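Rab GDP-dissociation inhibitor (Saccharomyces cerevisiae, PDB 2BCG) regulates GDP/GTP exchange on the Rab GTPase SEC4 by inhibiting GDP dissociation from it, and extracts GDP-bound YPT7 from vacuolar membranes. Local coordinates at residues E193-A198 with E217-Y222; L91-E96 with A227-S232; R415-D418 with H422-S425. One frame throughout, in Å; residues are numbered along the deposited sequence. Where two conformers were deposited one is given.

Contact 1: residues E193-A198 with E217-Y222; sequences EFIGHA and ERILLY. With GER (geran-8-yl geran), chain C.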
loop_
_atom_site.group_PDB
_atom_site.type_symbol
_atom_site.label_atom_id
_atom_site.label_comp_id
_atom_site.label_asym_id
_atom_site.label_seq_id
_atom_site.Cartn_x
_atom_site.Cartn_y
_atom_site.Cartn_z
ATOM N N GLU A 193 5.049 25.107 20.156
ATOM C CA GLU A 193 4.803 23.646 20.301
ATOM C C GLU A 193 3.737 23.191 19.320
ATOM O O GLU A 193 3.893 22.165 18.643
ATOM C CB GLU A 193 4.402 23.258 21.741
ATOM C CG GLU A 193 3.489 21.982 21.827
ATOM C CD GLU A 193 3.192 21.517 23.251
ATOM O OE1 GLU A 193 1.996 21.480 23.671
ATOM O OE2 GLU A 193 4.157 21.173 23.941
ATOM N N PHE A 194 2.666 23.965 19.223
ATOM C CA PHE A 194 1.583 23.653 18.293
ATOM C C PHE A 194 2.057 23.633 16.835
ATOM O O PHE A 194 1.790 22.681 16.085
ATOM C CB PHE A 194 0.407 24.618 18.437
ATOM C CG PHE A 194 -0.654 24.382 17.417
ATOM C CD1 PHE A 194 -1.619 23.371 17.596
ATOM C CD2 PHE A 194 -0.659 25.115 16.224
ATOM C CE1 PHE A 194 -2.584 23.132 16.604
ATOM C CE2 PHE A 194 -1.610 24.877 15.229
ATOM C CZ PHE A 194 -2.583 23.887 15.422
ATOM N N ILE A 195 2.750 24.686 16.402
ATOM C CA ILE A 195 3.223 24.726 15.027
ATOM C C ILE A 195 4.223 23.607 14.776
ATOM O O ILE A 195 4.085 22.866 13.785
ATOM C CB ILE A 195 3.892 26.075 14.685
ATOM C CG1 ILE A 195 2.834 27.171 14.735
ATOM C CG2 ILE A 195 4.570 26.014 13.274
ATOM C CD1 ILE A 195 3.451 28.591 14.799
ATOM N N GLY A 196 5.200 23.471 15.663
ATOM C CA GLY A 196 6.262 22.475 15.501
ATOM C C GLY A 196 5.748 21.036 15.490
ATOM O O GLY A 196 6.193 20.238 14.650
ATOM N N HIS A 197 4.825 20.723 16.405
ATOM C CA HIS A 197 4.393 19.317 16.635
ATOM C C HIS A 197 3.130 18.957 15.895
ATOM O O HIS A 197 3.021 17.823 15.407
ATOM C CB HIS A 197 4.222 19.009 18.114
ATOM C CG HIS A 197 5.498 19.088 18.876
ATOM N ND1 HIS A 197 6.150 17.970 19.352
ATOM C CD2 HIS A 197 6.282 20.150 19.192
ATOM C CE1 HIS A 197 7.269 18.340 19.948
ATOM N NE2 HIS A 197 7.375 19.658 19.858
ATOM N N ALA A 198 2.177 19.887 15.795
ATOM C CA ALA A 198 0.923 19.591 15.094
ATOM C C ALA A 198 0.946 19.934 13.615
ATOM O O ALA A 198 0.134 19.386 12.869
ATOM C CB ALA A 198 -0.265 20.280 15.757
ATOM N N GLU A 217 9.285 24.205 4.944
ATOM C CA GLU A 217 8.745 23.259 3.963
ATOM C C GLU A 217 7.720 22.277 4.554
ATOM O O GLU A 217 6.704 22.012 3.909
ATOM C CB GLU A 217 9.849 22.555 3.148
ATOM C CG GLU A 217 10.767 21.577 3.896
ATOM C CD GLU A 217 12.055 21.193 3.120
ATOM O OE1 GLU A 217 12.231 21.624 1.961
ATOM O OE2 GLU A 217 12.891 20.429 3.669
ATOM N N ARG A 218 7.971 21.748 5.759
ATOM C CA ARG A 218 7.001 20.844 6.423
ATOM C C ARG A 218 5.677 21.557 6.733
ATOM O O ARG A 218 4.608 20.986 6.533
ATOM C CB ARG A 218 7.565 20.216 7.703
ATOM C CG ARG A 218 8.680 19.162 7.556
ATOM C CD ARG A 218 9.106 18.793 8.967
ATOM N NE ARG A 218 10.013 17.662 9.081
ATOM C CZ ARG A 218 9.844 16.615 9.888
ATOM N NH1 ARG A 218 8.786 16.531 10.699
ATOM N NH2 ARG A 218 10.753 15.644 9.899
ATOM N N ILE A 219 5.743 22.797 7.226
ATOM C CA ILE A 219 4.552 23.568 7.513
ATOM C C ILE A 219 3.784 23.901 6.237
ATOM O O ILE A 219 2.565 23.767 6.177
ATOM C CB ILE A 219 4.919 24.864 8.296
ATOM C CG1 ILE A 219 5.545 24.488 9.648
ATOM C CG2 ILE A 219 3.681 25.765 8.453
ATOM C CD1 ILE A 219 6.361 25.622 10.266
ATOM N N LEU A 220 4.500 24.351 5.199
ATOM C CA LEU A 220 3.868 24.516 3.898
ATOM C C LEU A 220 3.202 23.222 3.380
ATOM O O LEU A 220 2.049 23.277 2.924
ATOM C CB LEU A 220 4.885 25.027 2.883
ATOM C CG LEU A 220 4.376 25.424 1.500
ATOM C CD1 LEU A 220 3.344 26.550 1.521
ATOM C CD2 LEU A 220 5.615 25.792 0.683
ATOM N N LEU A 221 3.927 22.099 3.477
ATOM C CA LEU A 221 3.389 20.760 3.095
ATOM C C LEU A 221 2.098 20.457 3.859
ATOM O O LEU A 221 1.124 19.997 3.274
ATOM C CB LEU A 221 4.417 19.649 3.318
ATOM C CG LEU A 221 3.943 18.203 3.051
ATOM C CD1 LEU A 221 3.457 18.004 1.606
ATOM C CD2 LEU A 221 4.989 17.196 3.419
ATOM N N TYR A 222 2.084 20.724 5.164
ATOM C CA TYR A 222 0.877 20.488 5.956
ATOM C C TYR A 222 -0.287 21.332 5.461
ATOM O O TYR A 222 -1.401 20.823 5.265
ATOM C CB TYR A 222 1.147 20.799 7.437
ATOM C CG TYR A 222 0.008 20.456 8.380
ATOM C CD1 TYR A 222 -1.097 21.316 8.506
ATOM C CD2 TYR A 222 0.050 19.284 9.151
ATOM C CE1 TYR A 222 -2.160 21.010 9.375
ATOM C CE2 TYR A 222 -1.002 18.954 10.030
ATOM C CZ TYR A 222 -2.098 19.830 10.135
ATOM O OH TYR A 222 -3.145 19.497 10.975
HETATM C C1 GER C . -5.334 28.256 0.177
HETATM C C2 GER C . -6.385 27.885 1.243
HETATM C C3 GER C . -6.500 28.557 2.469
HETATM C C4 GER C . -5.570 29.735 2.815
HETATM C C5 GER C . -7.576 28.132 3.497
HETATM C C6 GER C . -7.278 26.772 4.161
HETATM C C7 GER C . -6.533 26.889 5.345
HETATM C C8 GER C . -5.385 26.159 5.693
HETATM C C9 GER C . -4.819 25.133 4.704
HETATM C C10 GER C . -4.645 26.403 7.032
HETATM C C11 GER C . -5.011 25.496 8.229
HETATM C C12 GER C . -4.696 26.196 9.404
HETATM C C13 GER C . -4.171 25.807 10.647
HETATM C C14 GER C . -3.814 24.346 10.962
HETATM C C15 GER C . -3.950 26.900 11.711
HETATM C C16 GER C . -4.253 26.460 13.150
HETATM C C17 GER C . -5.002 27.419 13.836
HETATM C C18 GER C . -5.341 27.495 15.195
HETATM C C19 GER C . -4.905 26.456 16.235
HETATM C C20 GER C . -6.185 28.668 15.674
HETATM O O HOH W 1 -2.266 18.212 13.137
#
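Y222 meets the A198 carbonyl with one flank of its phenol ring: A198 O lies obliquely to the ring, 3.1 Å from Y222 CE2, squarely neither over a face nor at the edge. On the other flank the lipid approaches as obliquely, with the methyl carbon C14 of the geranylgeranyl group 4.0 Å from Y222 CE1. The F194 ring is likewise grazed at an oblique angle by the far end of the same chain, F194 CZ lying 3.6 Å from C19 of the lipid. Its CG is anti to the backbone N (chi1 175°), which sends the ring from helix 189-199 toward the prenyl tail. Polar continuity between the helices runs through one water. It donates to A198 O at 2.7 Å and also bonds Y222 OH at 2.7 Å, bridging the carbonyl and the hydroxyl. A phenylalanine in place of Y222 would probably leave this water without its phenolic mate, breaking the bridge from A198 O to helix 212-229. The apolar part of the contact is a single methyl-to-methyl meeting: I195 CG2 abuts I219 CD1 at 3.5 Å, and the two side chains cross obliquely. I219 CG1 is anti to its carbonyl carbon (chi1 -62°), and the extension to CD1 carries its end nearer helix 189-199. F153 of helix 144-159 touches both isoleucines, so a third helix joins the packing. All four touching residues are buried. Helices 189-199 and 212-229 thus pack together as parts of the helical lipid-binding domain of Rab GDI, and F194 itself belongs to the observed pocket that receives the geranylgeranyl group.

Contact 2: residues L91-E96 with A227-S232; sequences LMANGE and ARYGKS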
loop_
_atom_site.group_PDB
_atom_site.type_symbol
_atom_site.label_atom_id
_atom_site.label_comp_id
_atom_site.label_asym_id
_atom_site.label_seq_id
_atom_site.Cartn_x
_atom_site.Cartn_y
_atom_site.Cartn_z
ATOM N N LEU A 91 -0.824 8.996 4.685
ATOM C CA LEU A 91 -0.208 9.723 3.548
ATOM C C LEU A 91 -0.544 11.228 3.635
ATOM O O LEU A 91 -1.710 11.574 3.728
ATOM C CB LEU A 91 -0.780 9.210 2.215
ATOM C CG LEU A 91 -0.268 7.848 1.703
ATOM C CD1 LEU A 91 -0.925 6.699 2.486
ATOM C CD2 LEU A 91 -0.511 7.694 0.208
ATOM N N MET A 92 0.463 12.102 3.602
ATOM C CA MET A 92 0.151 13.521 3.403
ATOM C C MET A 92 -0.505 13.702 2.025
ATOM O O MET A 92 0.026 13.249 0.992
ATOM C CB MET A 92 1.417 14.385 3.464
ATOM C CG MET A 92 1.973 14.565 4.843
ATOM S SD MET A 92 0.957 15.759 5.764
ATOM C CE MET A 92 2.154 16.869 6.470
ATOM N N ALA A 93 -1.642 14.384 1.998
ATOM C CA ALA A 93 -2.391 14.548 0.758
ATOM C C ALA A 93 -1.607 15.230 -0.370
ATOM O O ALA A 93 -1.885 14.938 -1.525
ATOM C CB ALA A 93 -3.696 15.262 1.009
ATOM N N ASN A 94 -0.638 16.103 -0.052
ATOM C CA ASN A 94 0.198 16.738 -1.098
ATOM C C ASN A 94 1.631 16.264 -1.022
ATOM O O ASN A 94 2.566 16.923 -1.528
ATOM C CB ASN A 94 0.120 18.286 -1.022
ATOM C CG ASN A 94 0.598 18.970 -2.315
ATOM O OD1 ASN A 94 1.427 19.892 -2.271
ATOM N ND2 ASN A 94 0.105 18.494 -3.458
ATOM N N GLY A 95 1.820 15.108 -0.386
ATOM C CA GLY A 95 3.149 14.545 -0.237
ATOM C C GLY A 95 3.714 13.878 -1.486
ATOM O O GLY A 95 3.028 13.695 -2.493
ATOM N N GLU A 96 4.976 13.521 -1.405
ATOM C CA GLU A 96 5.633 12.857 -2.533
ATOM C C GLU A 96 4.996 11.504 -2.902
ATOM O O GLU A 96 4.912 11.168 -4.094
ATOM C CB GLU A 96 7.124 12.670 -2.255
ATOM C CG GLU A 96 7.925 12.231 -3.484
ATOM C CD GLU A 96 7.899 13.269 -4.608
ATOM O OE1 GLU A 96 8.220 14.449 -4.335
ATOM O OE2 GLU A 96 7.556 12.922 -5.771
ATOM N N ALA A 227 -5.331 21.726 2.618
ATOM C CA ALA A 227 -6.029 22.487 1.583
ATOM C C ALA A 227 -6.539 21.627 0.424
ATOM O O ALA A 227 -7.594 21.917 -0.116
ATOM C CB ALA A 227 -5.183 23.647 1.082
ATOM N N ARG A 228 -5.840 20.542 0.062
ATOM C CA ARG A 228 -6.308 19.669 -1.038
ATOM C C ARG A 228 -7.762 19.195 -0.922
ATOM O O ARG A 228 -8.521 19.351 -1.886
ATOM C CB ARG A 228 -5.392 18.459 -1.257
ATOM C CG ARG A 228 -4.470 18.595 -2.452
ATOM C CD ARG A 228 -4.162 17.254 -3.094
ATOM N NE ARG A 228 -3.116 17.363 -4.115
ATOM C CZ ARG A 228 -3.073 16.652 -5.239
ATOM N NH1 ARG A 228 -4.031 15.777 -5.527
ATOM N NH2 ARG A 228 -2.074 16.831 -6.097
ATOM N N TYR A 229 -8.163 18.645 0.234
ATOM C CA TYR A 229 -9.509 18.047 0.373
ATOM C C TYR A 229 -10.237 18.390 1.687
ATOM O O TYR A 229 -11.367 17.938 1.915
ATOM C CB TYR A 229 -9.466 16.516 0.213
ATOM C CG TYR A 229 -8.594 15.989 -0.907
ATOM C CD1 TYR A 229 -9.019 16.021 -2.240
ATOM C CD2 TYR A 229 -7.358 15.410 -0.619
ATOM C CE1 TYR A 229 -8.200 15.526 -3.272
ATOM C CE2 TYR A 229 -6.542 14.920 -1.621
ATOM C CZ TYR A 229 -6.959 14.966 -2.939
ATOM O OH TYR A 229 -6.113 14.448 -3.909
ATOM N N GLY A 230 -9.594 19.200 2.531
ATOM C CA GLY A 230 -10.150 19.566 3.829
ATOM C C GLY A 230 -9.944 18.463 4.850
ATOM O O GLY A 230 -9.168 17.512 4.610
ATOM N N LYS A 231 -10.611 18.636 5.986
ATOM C CA LYS A 231 -10.735 17.660 7.092
ATOM C C LYS A 231 -9.456 17.416 7.866
ATOM O O LYS A 231 -9.450 17.461 9.110
ATOM C CB LYS A 231 -11.283 16.312 6.625
ATOM C CG LYS A 231 -12.642 16.324 5.989
ATOM C CD LYS A 231 -13.155 14.892 5.883
ATOM C CE LYS A 231 -14.397 14.805 5.008
ATOM N NZ LYS A 231 -14.667 13.379 4.632
ATOM N N SER A 232 -8.390 17.076 7.137
ATOM C CA SER A 232 -7.108 16.779 7.746
ATOM C C SER A 232 -6.070 16.766 6.623
ATOM O O SER A 232 -6.408 16.771 5.441
ATOM C CB SER A 232 -7.121 15.392 8.427
ATOM O OG SER A 232 -6.944 14.381 7.431
HETATM O O HOH W 2 -3.484 13.649 -3.131
#
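A93 places its methyl against the rim of the Y229 phenol ring, close to the ring plane, with A93 CB 3.9 Å from Y229 CE2. Y229 CG is anti to its carbonyl carbon (chi1 -43°), which brings the ring edge to A93 although the bond leaving the backbone does not aim at it. The ring therefore meets A93 edge-on, while R228 of its own segment takes one face: R228 CB stands 3.6 Å above the Y229 ring plane, displaced toward the rim. Beyond the ring, Y229 OH and A93 O share a water. It donates to A93 O at 2.6 Å and bonds Y229 OH at 2.9 Å, lying at the ring's edge and in its plane, so apolar and polar contacts join the same two residues. These meetings take place where the chain turns out of an antiparallel three-stranded sheet. Strand 91-92 lies at its border and runs into a type I turn from M92 to G95, closed by G95 N to M92 O at 2.9 Å, with G95 then acting as the N-cap of helix 96-104. Across from it, the chain leaves helical geometry at G230, whose positive phi of 79° favours glycine, before it enters the central strand 234-237. R228 was deposited in two conformers, so its reach over the turn is tentative; in the one described, R228 CD is 3.6 Å from A93 O, and the side chain crosses that of N94 at about a right angle. The clear polar partner of R228 NH1 lies elsewhere, on the backbone of the neighbouring protein chain, where Y229 also packs on an apolar side chain.

Contact 3: residues R415-D418 with H422-S425; sequences RSYD and HFES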
loop_
_atom_site.group_PDB
_atom_site.type_symbol
_atom_site.label_atom_id
_atom_site.label_comp_id
_atom_site.label_asym_id
_atom_site.label_seq_id
_atom_site.Cartn_x
_atom_site.Cartn_y
_atom_site.Cartn_z
ATOM N N ARG A 415 16.149 2.162 4.890
ATOM C CA ARG A 415 16.024 2.370 6.323
ATOM C C ARG A 415 14.780 1.650 6.898
ATOM O O ARG A 415 13.738 1.546 6.238
ATOM C CB ARG A 415 15.910 3.871 6.609
ATOM C CG ARG A 415 17.110 4.749 6.119
ATOM C CD ARG A 415 16.773 6.224 6.297
ATOM N NE ARG A 415 16.746 6.500 7.732
ATOM C CZ ARG A 415 17.809 6.803 8.470
ATOM N NH1 ARG A 415 19.015 6.938 7.903
ATOM N NH2 ARG A 415 17.662 6.996 9.780
ATOM N N SER A 416 14.884 1.153 8.127
ATOM C CA SER A 416 13.674 0.618 8.792
ATOM C C SER A 416 12.593 1.690 8.843
ATOM O O SER A 416 12.898 2.892 8.899
ATOM C CB SER A 416 13.958 0.167 10.223
ATOM O OG SER A 416 14.995 -0.768 10.287
ATOM N N TYR A 417 11.322 1.282 8.821
ATOM C CA TYR A 417 10.241 2.301 8.873
ATOM C C TYR A 417 10.202 2.942 10.251
ATOM O O TYR A 417 10.222 2.240 11.264
ATOM C CB TYR A 417 8.896 1.654 8.515
ATOM C CG TYR A 417 8.971 1.056 7.124
ATOM C CD1 TYR A 417 9.008 1.898 6.003
ATOM C CD2 TYR A 417 9.083 -0.321 6.924
ATOM C CE1 TYR A 417 9.166 1.407 4.724
ATOM C CE2 TYR A 417 9.205 -0.850 5.621
ATOM C CZ TYR A 417 9.242 0.029 4.524
ATOM O OH TYR A 417 9.408 -0.452 3.237
ATOM N N ASP A 418 10.194 4.272 10.247
ATOM C CA ASP A 418 10.484 5.024 11.464
ATOM C C ASP A 418 9.209 5.363 12.248
ATOM O O ASP A 418 8.118 4.879 11.919
ATOM C CB ASP A 418 11.341 6.266 11.127
ATOM C CG ASP A 418 10.605 7.320 10.304
ATOM O OD1 ASP A 418 11.284 8.181 9.662
ATOM O OD2 ASP A 418 9.360 7.342 10.312
ATOM N N HIS A 422 3.574 9.585 9.156
ATOM C CA HIS A 422 3.220 9.520 7.744
ATOM C C HIS A 422 4.427 9.113 6.901
ATOM O O HIS A 422 5.514 8.911 7.437
ATOM C CB HIS A 422 2.629 10.858 7.287
ATOM C CG HIS A 422 3.538 12.019 7.495
ATOM N ND1 HIS A 422 4.515 12.367 6.589
ATOM C CD2 HIS A 422 3.631 12.912 8.514
ATOM C CE1 HIS A 422 5.165 13.428 7.034
ATOM N NE2 HIS A 422 4.646 13.783 8.196
ATOM N N PHE A 423 4.225 8.958 5.590
ATOM C CA PHE A 423 5.220 8.292 4.728
ATOM C C PHE A 423 6.267 9.229 4.080
ATOM O O PHE A 423 7.097 8.781 3.277
ATOM C CB PHE A 423 4.500 7.433 3.643
ATOM C CG PHE A 423 4.348 5.942 3.980
ATOM C CD1 PHE A 423 5.406 5.215 4.528
ATOM C CD2 PHE A 423 3.163 5.249 3.687
ATOM C CE1 PHE A 423 5.293 3.837 4.811
ATOM C CE2 PHE A 423 3.055 3.885 3.954
ATOM C CZ PHE A 423 4.125 3.184 4.496
ATOM N N GLU A 424 6.314 10.516 4.466
ATOM C CA GLU A 424 7.275 11.394 3.783
ATOM C C GLU A 424 8.724 10.931 3.947
ATOM O O GLU A 424 9.516 10.989 2.986
ATOM C CB GLU A 424 7.099 12.846 4.221
ATOM C CG GLU A 424 7.201 13.821 3.094
ATOM C CD GLU A 424 6.208 13.581 1.937
ATOM O OE1 GLU A 424 5.087 13.018 2.125
ATOM O OE2 GLU A 424 6.575 13.960 0.818
ATOM N N SER A 425 9.109 10.461 5.136
ATOM C CA SER A 425 10.499 10.013 5.294
ATOM C C SER A 425 10.774 8.729 4.455
ATOM O O SER A 425 11.919 8.487 4.036
ATOM C CB SER A 425 10.886 9.802 6.762
ATOM O OG SER A 425 10.107 8.765 7.329
#
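D418 and S425 supply the polar part: S425 OG donates to D418 OD1 across 2.7 Å. The hydroxyl reaches that oxygen from above the carboxylate, 36° out of its plane. D418 CG is held between its backbone N and carbonyl carbon (chi1 68°), which brings the carboxylate round to the serine although the bond leaving the backbone does not aim at it. D418 OD2 is occupied too, by a salt bridge to K89 and a hydrogen bond from S420 in the short connection between the segments. The apolar part is a looser meeting of two rings. Y417 CD1 comes to the edge of the F423 ring, near its plane, 4.4 Å from F423 CE1, whereas F423 stands obliquely to the Y417 ring. I21 of helix 21-32 touches both rings, and Y417 OH bonds to T22 N at the same helix start, so the aromatic pair sits against the first helix of the Rossmann-like domain. A side-chain-to-backbone bond lies at the helix start: F423 is the N-cap of helix 424-438, and the amide of the next residue, E424 N, makes a weak bond to H422 ND1, 3.3 Å long with an angle of 161° at the hydrogen. The D418 carboxylate consequently has partners on both oxygens, with a lysine among them and the start of a helix close by. These surroundings would probably favour its negative charge, while the S425 hydroxyl fastens the loop after strand 411-413 to the first turn of the C-terminal helix.

From the N terminus, strand 91-92 and its turn supply the first half of contact 2, whose loop closes at 227-232, with 130 residues between. Contact 1 is nested wholly inside, joining 193-198 to 217-222 across 18 residues, and both use helix 212-229. They touch directly: L221 CD1 lies 3.4 Å from N94 O. Contact 3 follows in series, a short closure between the loop that follows edge strand 411-413 of the parallel sheet and the start of helix 424-438. It still meets contact 2 in space, through a probable hydrogen bond of 2.8 Å between E96 N and E424 OE2. The three together tie the lipid-binding helices, through the small antiparallel sheet, to the Rossmann-like part of the chain.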